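Long-range contacts in conserved protein with 2 CBS domains (Pyrobaculum aerophilum, PDB 2RIH), which binds AMP through a pair of CBS domains that form a Bateman module, and probably works as an adenosine-nucleotide sensor: residues T7-S17 with L113-L122; V51-A62 with A73-I81. All coordinates share one frame; numbering follows the deposited sequence.

Interaction 1: T7-S17 with L113-L122; sequences TSELLKRPPVS and LVGVLSIRDL. With SO4 (sulfate ion), chain D.
Leu10, Leu11 and Pro15 are the apolar teeth with which the 7-17 segment grips strand 113-118 and the start of the helix after it. Leu10 sets its CB on CD1 of Leu117 at 3.7 Å and sends CD1 across CD2 of Leu122, the two side chains meeting at about a right angle. With CG anti to the carbonyl carbon (chi1 -66°), Leu11 spreads its two methyls along the strand: CD1 touches CG1 of Val114 at 3.6 Å, while CD2 lies over CA of Gly115, where a side chain on the glycine would collide with it. The Pro15 ring runs alongside Leu113 in the opposite sense, CG against CD2 at 3.6 Å, and its CB meets CG2 of Val116. Val114 and Gly115 together face Val106, a classic beta bulge.

The direct polar link is a salt bridge. Lys12, stretched out and bent only at its last torsion, brings NZ to OD1 of Asp121 at 2.7 Å, from above the carboxylate plane; the same NZ donates to Leu10 O. Asp121 OD2 accepts from Ser118 N on its anti side at 2.7 Å, and Ser118 OG accepts from Arg120 N, closing a capping box at the helix start.

Waters bridge the two segments: one joins Arg13 O to Val116 N, a second Arg13 O to Val114 O, and a third links the Lys12 ammonium to Asp121 O.

Ser118 OG also donates to a sulfate oxygen, O1, at 2.7 Å. Val16, Ser118, Arg120 and Asp121 belong to one AMP site, so the sulfate may mark a phosphate position. Lys12 thus probably offsets the charge of Asp121 and helps hold a carboxylate that both caps the helix and serves the nucleotide pocket.

Interaction 2: V51-A62 with A73-I81; sequences VAVVSERDILRA and AMPIANSPI. With SO4 (sulfate ion), chain C; SO4 (sulfate ion), chain F.
Val53 and Asn78 form a single antiparallel bridge, a hydrogen-bonded pair in which Val53 N reaches Asn78 O and Asn78 N reaches Val53 O, each at 2.8 Å. Beside the bridge, Ala77 CB nestles between Ala52 CB and Val54 CG2, and Met74 curls back to lay SD on Ala52 CB at 3.7 Å. Ile76 turns its CD1 toward Val54 CG1 at 3.9 Å, near Ile59 and Ala62. On the Asn78 side, the Pro80 ring packs CG over Ala52 N and CB against Val53 CG1.

This is the strand-helix turn of the first CBS domain, covered by the loop that leads from helix 56-64 to strand 82-84. Ser55 and Asp58 make its capping box: Asp58 OD2 takes Ser55 N at 2.9 Å in a straight bond (179°). The other oxygen, OD1, accepts Asn78 ND2 at 2.9 Å on its syn side, with carboxylate and amide planes 49° apart. An alanine in place of Asp58 would probably leave Ser55 N without its acceptor and set the Asn78 amide free to turn. Ser55, Asp58, Arg61 and Asn78 all belong to the second AMP site, and Ser55 OG donates to a sulfate that His103 and Arg102 of the same chain also bind.

Interaction 2 is nested along the chain inside the loop that interaction 1 closes: 7-17 comes first, then 51-62 and 73-81, and last 113-122. Their centres lie about 17 Å apart, on opposite sides of the chain's centre, and their nearest atoms stay about 6 Å from each other. The sheet of strands 16-19, 38-43 and 50-55 serves both, one outer strand entering each contact. Interaction 1 ties the start of the chain to strand 113-118 of the other sheet; interaction 2 fastens the loop leading to that sheet's strand 82-84. The AMP-site residues of interaction 1 all belong to one site, whereas 51-62 contributes to both, with Arg57 in that site and Ser55, Asp58 and Arg61 in the other.

Interaction 1: T7-S17 with L113-L122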
loop_
_atom_site.group_PDB
_atom_site.type_symbol
_atom_site.label_atom_id
_atom_site.label_comp_id
_atom_site.label_asym_id
_atom_site.label_seq_id
_atom_site.Cartn_x
_atom_site.Cartn_y
_atom_site.Cartn_z
ATOM N N THR A 7 -17.769 8.932 0.557
ATOM C CA THR A 7 -16.901 7.764 0.757
ATOM C C THR A 7 -17.632 6.439 0.501
ATOM O O THR A 7 -17.070 5.524 -0.092
ATOM C CB THR A 7 -16.262 7.746 2.182
ATOM O OG1 THR A 7 -17.286 7.716 3.180
ATOM C CG2 THR A 7 -15.388 8.966 2.402
ATOM N N SER A 8 -18.893 6.368 0.924
ATOM C CA SER A 8 -19.743 5.193 0.720
ATOM C C SER A 8 -19.881 4.783 -0.752
ATOM O O SER A 8 -20.028 3.605 -1.060
ATOM C CB SER A 8 -21.136 5.454 1.295
ATOM O OG SER A 8 -21.767 6.538 0.627
ATOM N N GLU A 9 -19.826 5.762 -1.653
ATOM C CA GLU A 9 -19.962 5.523 -3.086
ATOM C C GLU A 9 -18.786 4.756 -3.697
ATOM O O GLU A 9 -18.900 4.224 -4.805
ATOM C CB GLU A 9 -20.127 6.853 -3.827
ATOM C CG GLU A 9 -21.344 7.652 -3.411
ATOM C CD GLU A 9 -21.469 8.962 -4.150
ATOM O OE1 GLU A 9 -21.360 8.955 -5.398
ATOM O OE2 GLU A 9 -21.687 9.999 -3.487
ATOM N N LEU A 10 -17.657 4.725 -2.994
ATOM C CA LEU A 10 -16.440 4.082 -3.492
ATOM C C LEU A 10 -16.096 2.782 -2.767
ATOM O O LEU A 10 -15.029 2.221 -2.987
ATOM C CB LEU A 10 -15.256 5.043 -3.377
ATOM C CG LEU A 10 -15.459 6.441 -3.964
ATOM C CD1 LEU A 10 -14.189 7.261 -3.798
ATOM C CD2 LEU A 10 -15.897 6.391 -5.445
ATOM N N LEU A 11 -16.986 2.305 -1.903
ATOM C CA LEU A 11 -16.742 1.066 -1.177
ATOM C C LEU A 11 -17.011 -0.118 -2.105
ATOM O O LEU A 11 -18.022 -0.161 -2.791
ATOM C CB LEU A 11 -17.606 0.999 0.083
ATOM C CG LEU A 11 -17.276 2.049 1.161
ATOM C CD1 LEU A 11 -18.298 2.005 2.287
ATOM C CD2 LEU A 11 -15.871 1.848 1.710
ATOM N N LYS A 12 -16.105 -1.085 -2.115
ATOM C CA LYS A 12 -16.175 -2.168 -3.089
ATOM C C LYS A 12 -16.698 -3.492 -2.515
ATOM O O LYS A 12 -17.669 -4.034 -3.035
ATOM C CB LYS A 12 -14.828 -2.290 -3.808
ATOM C CG LYS A 12 -14.681 -1.169 -4.847
ATOM C CD LYS A 12 -13.280 -0.907 -5.316
ATOM C CE LYS A 12 -13.245 0.321 -6.244
ATOM N NZ LYS A 12 -13.548 1.640 -5.559
ATOM N N ARG A 13 -16.077 -3.982 -1.445
ATOM C CA ARG A 13 -16.463 -5.242 -0.805
ATOM C C ARG A 13 -16.613 -5.059 0.705
ATOM O O ARG A 13 -16.203 -4.033 1.250
ATOM C CB ARG A 13 -15.407 -6.314 -1.084
ATOM C CG ARG A 13 -15.222 -6.665 -2.555
ATOM C CD ARG A 13 -16.466 -7.344 -3.131
ATOM N NE ARG A 13 -16.283 -7.704 -4.532
ATOM C CZ ARG A 13 -16.427 -6.870 -5.565
ATOM N NH1 ARG A 13 -16.228 -7.320 -6.793
ATOM N NH2 ARG A 13 -16.775 -5.599 -5.394
ATOM N N PRO A 14 -17.218 -6.047 1.398
ATOM C CA PRO A 14 -17.223 -5.895 2.849
ATOM C C PRO A 14 -15.797 -5.825 3.405
ATOM O O PRO A 14 -14.880 -6.449 2.854
ATOM C CB PRO A 14 -17.962 -7.147 3.343
ATOM C CG PRO A 14 -18.763 -7.604 2.166
ATOM C CD PRO A 14 -17.922 -7.271 0.970
ATOM N N PRO A 15 -15.601 -5.050 4.478
ATOM C CA PRO A 15 -14.264 -4.909 5.019
ATOM C C PRO A 15 -13.786 -6.202 5.657
ATOM O O PRO A 15 -14.599 -7.030 6.080
ATOM C CB PRO A 15 -14.428 -3.810 6.074
ATOM C CG PRO A 15 -15.828 -3.890 6.478
ATOM C CD PRO A 15 -16.590 -4.285 5.251
ATOM N N VAL A 16 -12.470 -6.376 5.692
ATOM C CA VAL A 16 -11.866 -7.468 6.422
ATOM C C VAL A 16 -11.850 -7.084 7.901
ATOM O O VAL A 16 -11.207 -6.105 8.299
ATOM C CB VAL A 16 -10.426 -7.756 5.944
ATOM C CG1 VAL A 16 -9.745 -8.749 6.867
ATOM C CG2 VAL A 16 -10.442 -8.276 4.528
ATOM N N SER A 17 -12.598 -7.822 8.710
ATOM C CA SER A 17 -12.570 -7.604 10.143
ATOM C C SER A 17 -12.372 -8.923 10.865
ATOM O O SER A 17 -12.845 -9.960 10.420
ATOM C CB SER A 17 -13.840 -6.899 10.632
ATOM O OG SER A 17 -14.980 -7.716 10.465
ATOM N N LEU A 113 -18.771 -0.141 11.758
ATOM C CA LEU A 113 -17.941 -0.349 10.578
ATOM C C LEU A 113 -18.796 -0.520 9.325
ATOM O O LEU A 113 -19.684 -1.361 9.287
ATOM C CB LEU A 113 -17.072 -1.588 10.780
ATOM C CG LEU A 113 -16.152 -2.034 9.645
ATOM C CD1 LEU A 113 -15.080 -0.993 9.339
ATOM C CD2 LEU A 113 -15.530 -3.358 10.036
ATOM N N VAL A 114 -18.520 0.297 8.313
ATOM C CA VAL A 114 -19.184 0.213 7.022
ATOM C C VAL A 114 -18.224 -0.394 5.995
ATOM O O VAL A 114 -18.585 -1.265 5.206
ATOM C CB VAL A 114 -19.614 1.621 6.544
ATOM C CG1 VAL A 114 -20.384 1.528 5.224
ATOM C CG2 VAL A 114 -20.459 2.307 7.609
ATOM N N GLY A 115 -16.991 0.084 6.004
ATOM C CA GLY A 115 -16.004 -0.396 5.073
ATOM C C GLY A 115 -14.648 0.188 5.356
ATOM O O GLY A 115 -14.426 0.837 6.399
ATOM N N VAL A 116 -13.747 -0.077 4.417
ATOM C CA VAL A 116 -12.406 0.461 4.421
ATOM C C VAL A 116 -12.153 1.051 3.034
ATOM O O VAL A 116 -12.357 0.392 2.008
ATOM C CB VAL A 116 -11.359 -0.633 4.738
ATOM C CG1 VAL A 116 -9.920 -0.094 4.534
ATOM C CG2 VAL A 116 -11.560 -1.165 6.154
ATOM N N LEU A 117 -11.725 2.303 3.022
ATOM C CA LEU A 117 -11.417 3.018 1.802
ATOM C C LEU A 117 -9.897 3.050 1.635
ATOM O O LEU A 117 -9.164 3.331 2.582
ATOM C CB LEU A 117 -11.981 4.437 1.900
ATOM C CG LEU A 117 -12.021 5.307 0.647
ATOM C CD1 LEU A 117 -13.101 4.813 -0.319
ATOM C CD2 LEU A 117 -12.264 6.770 1.029
ATOM N N SER A 118 -9.441 2.746 0.426
ATOM C CA SER A 118 -8.040 2.748 0.095
ATOM C C SER A 118 -7.675 3.966 -0.750
ATOM O O SER A 118 -8.529 4.580 -1.381
ATOM C CB SER A 118 -7.708 1.487 -0.700
ATOM O OG SER A 118 -6.410 1.567 -1.219
ATOM N N ILE A 119 -6.385 4.282 -0.769
ATOM C CA ILE A 119 -5.838 5.284 -1.666
ATOM C C ILE A 119 -6.074 4.890 -3.152
ATOM O O ILE A 119 -6.238 5.752 -4.019
ATOM C CB ILE A 119 -4.340 5.514 -1.352
ATOM C CG1 ILE A 119 -3.845 6.809 -1.988
ATOM C CG2 ILE A 119 -3.482 4.312 -1.794
ATOM C CD1 ILE A 119 -2.545 7.294 -1.379
ATOM N N ARG A 120 -6.129 3.591 -3.430
ATOM C CA ARG A 120 -6.517 3.081 -4.763
ATOM C C ARG A 120 -7.887 3.554 -5.207
ATOM O O ARG A 120 -8.105 3.816 -6.396
ATOM C CB ARG A 120 -6.609 1.564 -4.752
ATOM C CG ARG A 120 -5.376 0.816 -5.076
ATOM C CD ARG A 120 -5.622 -0.651 -4.735
ATOM N NE ARG A 120 -4.939 -1.514 -5.665
ATOM C CZ ARG A 120 -3.956 -2.354 -5.387
ATOM N NH1 ARG A 120 -3.487 -2.534 -4.158
ATOM N NH2 ARG A 120 -3.456 -3.038 -6.390
ATOM N N ASP A 121 -8.820 3.604 -4.258
ATOM C CA ASP A 121 -10.208 3.984 -4.541
ATOM C C ASP A 121 -10.351 5.459 -4.906
ATOM O O ASP A 121 -11.260 5.842 -5.657
ATOM C CB ASP A 121 -11.097 3.682 -3.331
ATOM C CG ASP A 121 -11.112 2.207 -2.962
ATOM O OD1 ASP A 121 -11.417 1.369 -3.846
ATOM O OD2 ASP A 121 -10.847 1.885 -1.774
ATOM N N LEU A 122 -9.454 6.283 -4.373
ATOM C CA LEU A 122 -9.545 7.728 -4.524
ATOM C C LEU A 122 -8.725 8.292 -5.673
ATOM O O LEU A 122 -9.052 9.352 -6.211
ATOM C CB LEU A 122 -9.053 8.403 -3.242
ATOM C CG LEU A 122 -9.825 8.167 -1.954
ATOM C CD1 LEU A 122 -9.107 8.831 -0.798
ATOM C CD2 LEU A 122 -11.249 8.685 -2.087
HETATM S S SO4 D . -5.677 -1.993 -1.135
HETATM O O1 SO4 D . -4.956 -0.753 -1.358
HETATM O O2 SO4 D . -7.026 -1.871 -1.671
HETATM O O3 SO4 D . -5.018 -3.079 -1.828
HETATM O O4 SO4 D . -5.734 -2.286 0.282
HETATM O O HOH W 1 -13.238 0.530 -1.297
HETATM O O HOH W 2 -13.215 4.073 -6.842
HETATM O O HOH W 3 -14.093 -1.430 -0.073
HETATM O O HOH W 4 -14.452 -2.228 2.554
HETATM O O HOH W 5 -18.076 -2.044 2.529
#

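Interaction 2: V51-A62 with A73-I81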
loop_
_atom_site.group_PDB
_atom_site.type_symbol
_atom_site.label_atom_id
_atom_site.label_comp_id
_atom_site.label_asym_id
_atom_site.label_seq_id
_atom_site.Cartn_x
_atom_site.Cartn_y
_atom_site.Cartn_z
ATOM N N VAL A 51 -11.874 -1.295 16.986
ATOM C CA VAL A 51 -10.996 -0.933 18.108
ATOM C C VAL A 51 -9.551 -0.747 17.647
ATOM O O VAL A 51 -8.767 -0.067 18.300
ATOM C CB VAL A 51 -11.103 -1.946 19.278
ATOM C CG1 VAL A 51 -12.542 -1.943 19.842
ATOM C CG2 VAL A 51 -10.683 -3.344 18.853
ATOM N N ALA A 52 -9.204 -1.321 16.500
ATOM C CA ALA A 52 -7.843 -1.236 16.009
ATOM C C ALA A 52 -7.792 -1.617 14.551
ATOM O O ALA A 52 -8.746 -2.193 14.020
ATOM C CB ALA A 52 -6.927 -2.154 16.828
ATOM N N VAL A 53 -6.674 -1.291 13.913
ATOM C CA VAL A 53 -6.409 -1.695 12.543
ATOM C C VAL A 53 -5.014 -2.304 12.428
ATOM O O VAL A 53 -4.085 -1.914 13.149
ATOM C CB VAL A 53 -6.573 -0.516 11.542
ATOM C CG1 VAL A 53 -8.005 0.005 11.587
ATOM C CG2 VAL A 53 -5.559 0.623 11.811
ATOM N N VAL A 54 -4.901 -3.277 11.528
ATOM C CA VAL A 54 -3.640 -3.903 11.174
ATOM C C VAL A 54 -3.536 -3.917 9.657
ATOM O O VAL A 54 -4.393 -4.480 8.977
ATOM C CB VAL A 54 -3.555 -5.361 11.691
ATOM C CG1 VAL A 54 -2.209 -5.986 11.323
ATOM C CG2 VAL A 54 -3.769 -5.405 13.192
ATOM N N SER A 55 -2.506 -3.270 9.121
ATOM C CA SER A 55 -2.276 -3.298 7.686
ATOM C C SER A 55 -1.100 -4.200 7.349
ATOM O O SER A 55 -0.340 -4.619 8.228
ATOM C CB SER A 55 -2.029 -1.896 7.148
ATOM O OG SER A 55 -0.842 -1.368 7.687
ATOM N N GLU A 56 -0.979 -4.506 6.065
ATOM C CA GLU A 56 0.158 -5.235 5.524
ATOM C C GLU A 56 1.483 -4.564 5.892
ATOM O O GLU A 56 2.517 -5.230 6.000
ATOM C CB GLU A 56 0.021 -5.357 4.003
ATOM C CG GLU A 56 -0.028 -4.045 3.261
ATOM C CD GLU A 56 -0.449 -4.207 1.816
ATOM O OE1 GLU A 56 -1.117 -3.300 1.298
ATOM O OE2 GLU A 56 -0.126 -5.236 1.202
ATOM N N ARG A 57 1.447 -3.248 6.082
ATOM C CA ARG A 57 2.613 -2.517 6.546
ATOM C C ARG A 57 3.022 -2.880 7.973
ATOM O O ARG A 57 4.214 -2.944 8.284
ATOM C CB ARG A 57 2.383 -1.016 6.444
ATOM C CG ARG A 57 3.623 -0.248 6.841
ATOM C CD ARG A 57 3.818 0.994 6.021
ATOM N NE ARG A 57 3.965 0.678 4.604
ATOM C CZ ARG A 57 4.260 1.580 3.676
ATOM N NH1 ARG A 57 4.472 2.846 4.014
ATOM N NH2 ARG A 57 4.346 1.209 2.412
ATOM N N ASP A 58 2.036 -3.098 8.839
ATOM C CA ASP A 58 2.305 -3.526 10.211
ATOM C C ASP A 58 2.847 -4.954 10.223
ATOM O O ASP A 58 3.750 -5.286 10.994
ATOM C CB ASP A 58 1.036 -3.429 11.063
ATOM C CG ASP A 58 0.518 -2.001 11.183
ATOM O OD1 ASP A 58 1.295 -1.090 11.567
ATOM O OD2 ASP A 58 -0.675 -1.794 10.900
ATOM N N ILE A 59 2.285 -5.797 9.366
ATOM C CA ILE A 59 2.759 -7.169 9.207
ATOM C C ILE A 59 4.196 -7.180 8.660
ATOM O O ILE A 59 5.027 -7.994 9.083
ATOM C CB ILE A 59 1.783 -7.969 8.314
ATOM C CG1 ILE A 59 0.470 -8.196 9.086
ATOM C CG2 ILE A 59 2.421 -9.299 7.851
ATOM C CD1 ILE A 59 -0.735 -8.539 8.233
ATOM N N LEU A 60 4.482 -6.269 7.728
ATOM C CA LEU A 60 5.820 -6.114 7.172
ATOM C C LEU A 60 6.833 -5.858 8.296
ATOM O O LEU A 60 7.884 -6.500 8.359
ATOM C CB LEU A 60 5.833 -4.943 6.173
ATOM C CG LEU A 60 7.095 -4.665 5.358
ATOM C CD1 LEU A 60 7.178 -5.626 4.191
ATOM C CD2 LEU A 60 7.096 -3.217 4.836
ATOM N N ARG A 61 6.504 -4.906 9.169
ATOM C CA ARG A 61 7.357 -4.563 10.308
ATOM C C ARG A 61 7.542 -5.756 11.249
ATOM O O ARG A 61 8.635 -5.972 11.785
ATOM C CB ARG A 61 6.777 -3.366 11.071
ATOM C CG ARG A 61 7.538 -3.013 12.350
ATOM C CD ARG A 61 6.945 -1.800 13.067
ATOM N NE ARG A 61 5.492 -1.885 13.189
ATOM C CZ ARG A 61 4.836 -2.670 14.041
ATOM N NH1 ARG A 61 3.507 -2.654 14.044
ATOM N NH2 ARG A 61 5.487 -3.476 14.881
ATOM N N ALA A 62 6.471 -6.528 11.441
ATOM C CA ALA A 62 6.490 -7.734 12.268
ATOM C C ALA A 62 7.503 -8.749 11.748
ATOM O O ALA A 62 8.266 -9.325 12.520
ATOM C CB ALA A 62 5.091 -8.364 12.309
ATOM N N ALA A 73 -2.172 -10.136 17.253
ATOM C CA ALA A 73 -2.056 -9.001 16.333
ATOM C C ALA A 73 -2.245 -7.664 17.030
ATOM O O ALA A 73 -1.707 -6.664 16.574
ATOM C CB ALA A 73 -3.053 -9.128 15.179
ATOM N N MET A 74 -3.005 -7.631 18.124
ATOM C CA MET A 74 -3.288 -6.354 18.799
ATOM C C MET A 74 -2.039 -5.527 19.139
ATOM O O MET A 74 -2.038 -4.313 18.911
ATOM C CB MET A 74 -4.177 -6.543 20.042
ATOM C CG MET A 74 -4.620 -5.218 20.698
ATOM S SD MET A 74 -5.533 -4.101 19.592
ATOM C CE MET A 74 -7.154 -4.857 19.677
ATOM N N PRO A 75 -0.984 -6.153 19.701
ATOM C CA PRO A 75 0.247 -5.388 19.944
ATOM C C PRO A 75 0.870 -4.701 18.710
ATOM O O PRO A 75 1.594 -3.735 18.874
ATOM C CB PRO A 75 1.206 -6.438 20.522
ATOM C CG PRO A 75 0.319 -7.457 21.133
ATOM C CD PRO A 75 -0.868 -7.533 20.211
ATOM N N ILE A 76 0.604 -5.180 17.497
ATOM C CA ILE A 76 1.142 -4.512 16.303
ATOM C C ILE A 76 0.110 -3.573 15.659
ATOM O O ILE A 76 0.401 -2.913 14.663
ATOM C CB ILE A 76 1.710 -5.512 15.265
ATOM C CG1 ILE A 76 0.609 -6.302 14.548
ATOM C CG2 ILE A 76 2.694 -6.451 15.937
ATOM C CD1 ILE A 76 1.076 -6.958 13.271
ATOM N N ALA A 77 -1.080 -3.519 16.251
ATOM C CA ALA A 77 -2.204 -2.752 15.722
ATOM C C ALA A 77 -2.099 -1.255 16.016
ATOM O O ALA A 77 -1.345 -0.822 16.888
ATOM C CB ALA A 77 -3.510 -3.314 16.292
ATOM N N ASN A 78 -2.876 -0.475 15.274
ATOM C CA ASN A 78 -2.925 0.976 15.419
ATOM C C ASN A 78 -4.351 1.414 15.694
ATOM O O ASN A 78 -5.293 0.691 15.392
ATOM C CB ASN A 78 -2.442 1.646 14.133
ATOM C CG ASN A 78 -1.046 1.232 13.759
ATOM O OD1 ASN A 78 -0.095 1.512 14.483
ATOM N ND2 ASN A 78 -0.912 0.549 12.636
ATOM N N SER A 79 -4.503 2.605 16.266
ATOM C CA SER A 79 -5.825 3.173 16.514
ATOM C C SER A 79 -6.516 3.460 15.181
ATOM O O SER A 79 -5.864 3.924 14.242
ATOM C CB SER A 79 -5.719 4.455 17.335
ATOM O OG SER A 79 -6.983 4.828 17.835
ATOM N N PRO A 80 -7.829 3.163 15.078
ATOM C CA PRO A 80 -8.505 3.412 13.802
ATOM C C PRO A 80 -8.654 4.902 13.456
ATOM O O PRO A 80 -9.173 5.690 14.263
ATOM C CB PRO A 80 -9.890 2.760 13.993
ATOM C CG PRO A 80 -9.767 1.902 15.189
ATOM C CD PRO A 80 -8.755 2.580 16.063
ATOM N N ILE A 81 -8.173 5.274 12.272
ATOM C CA ILE A 81 -8.406 6.597 11.715
ATOM C C ILE A 81 -9.646 6.474 10.829
ATOM O O ILE A 81 -9.635 5.776 9.809
ATOM C CB ILE A 81 -7.206 7.129 10.888
ATOM C CG1 ILE A 81 -5.907 7.132 11.722
ATOM C CG2 ILE A 81 -7.519 8.539 10.331
ATOM C CD1 ILE A 81 -5.998 7.827 13.099
HETATM S S SO4 C . -1.283 1.648 5.407
HETATM O O1 SO4 C . -0.412 2.719 4.940
HETATM O O2 SO4 C . -2.660 2.144 5.434
HETATM O O3 SO4 C . -1.238 0.500 4.505
HETATM O O4 SO4 C . -0.849 1.263 6.732
HETATM S S SO4 F . 4.284 3.844 -0.468
HETATM O O1 SO4 F . 5.308 3.076 -1.165
HETATM O O2 SO4 F . 4.437 5.257 -0.768
HETATM O O3 SO4 F . 2.971 3.423 -0.907
HETATM O O4 SO4 F . 4.424 3.637 0.957
#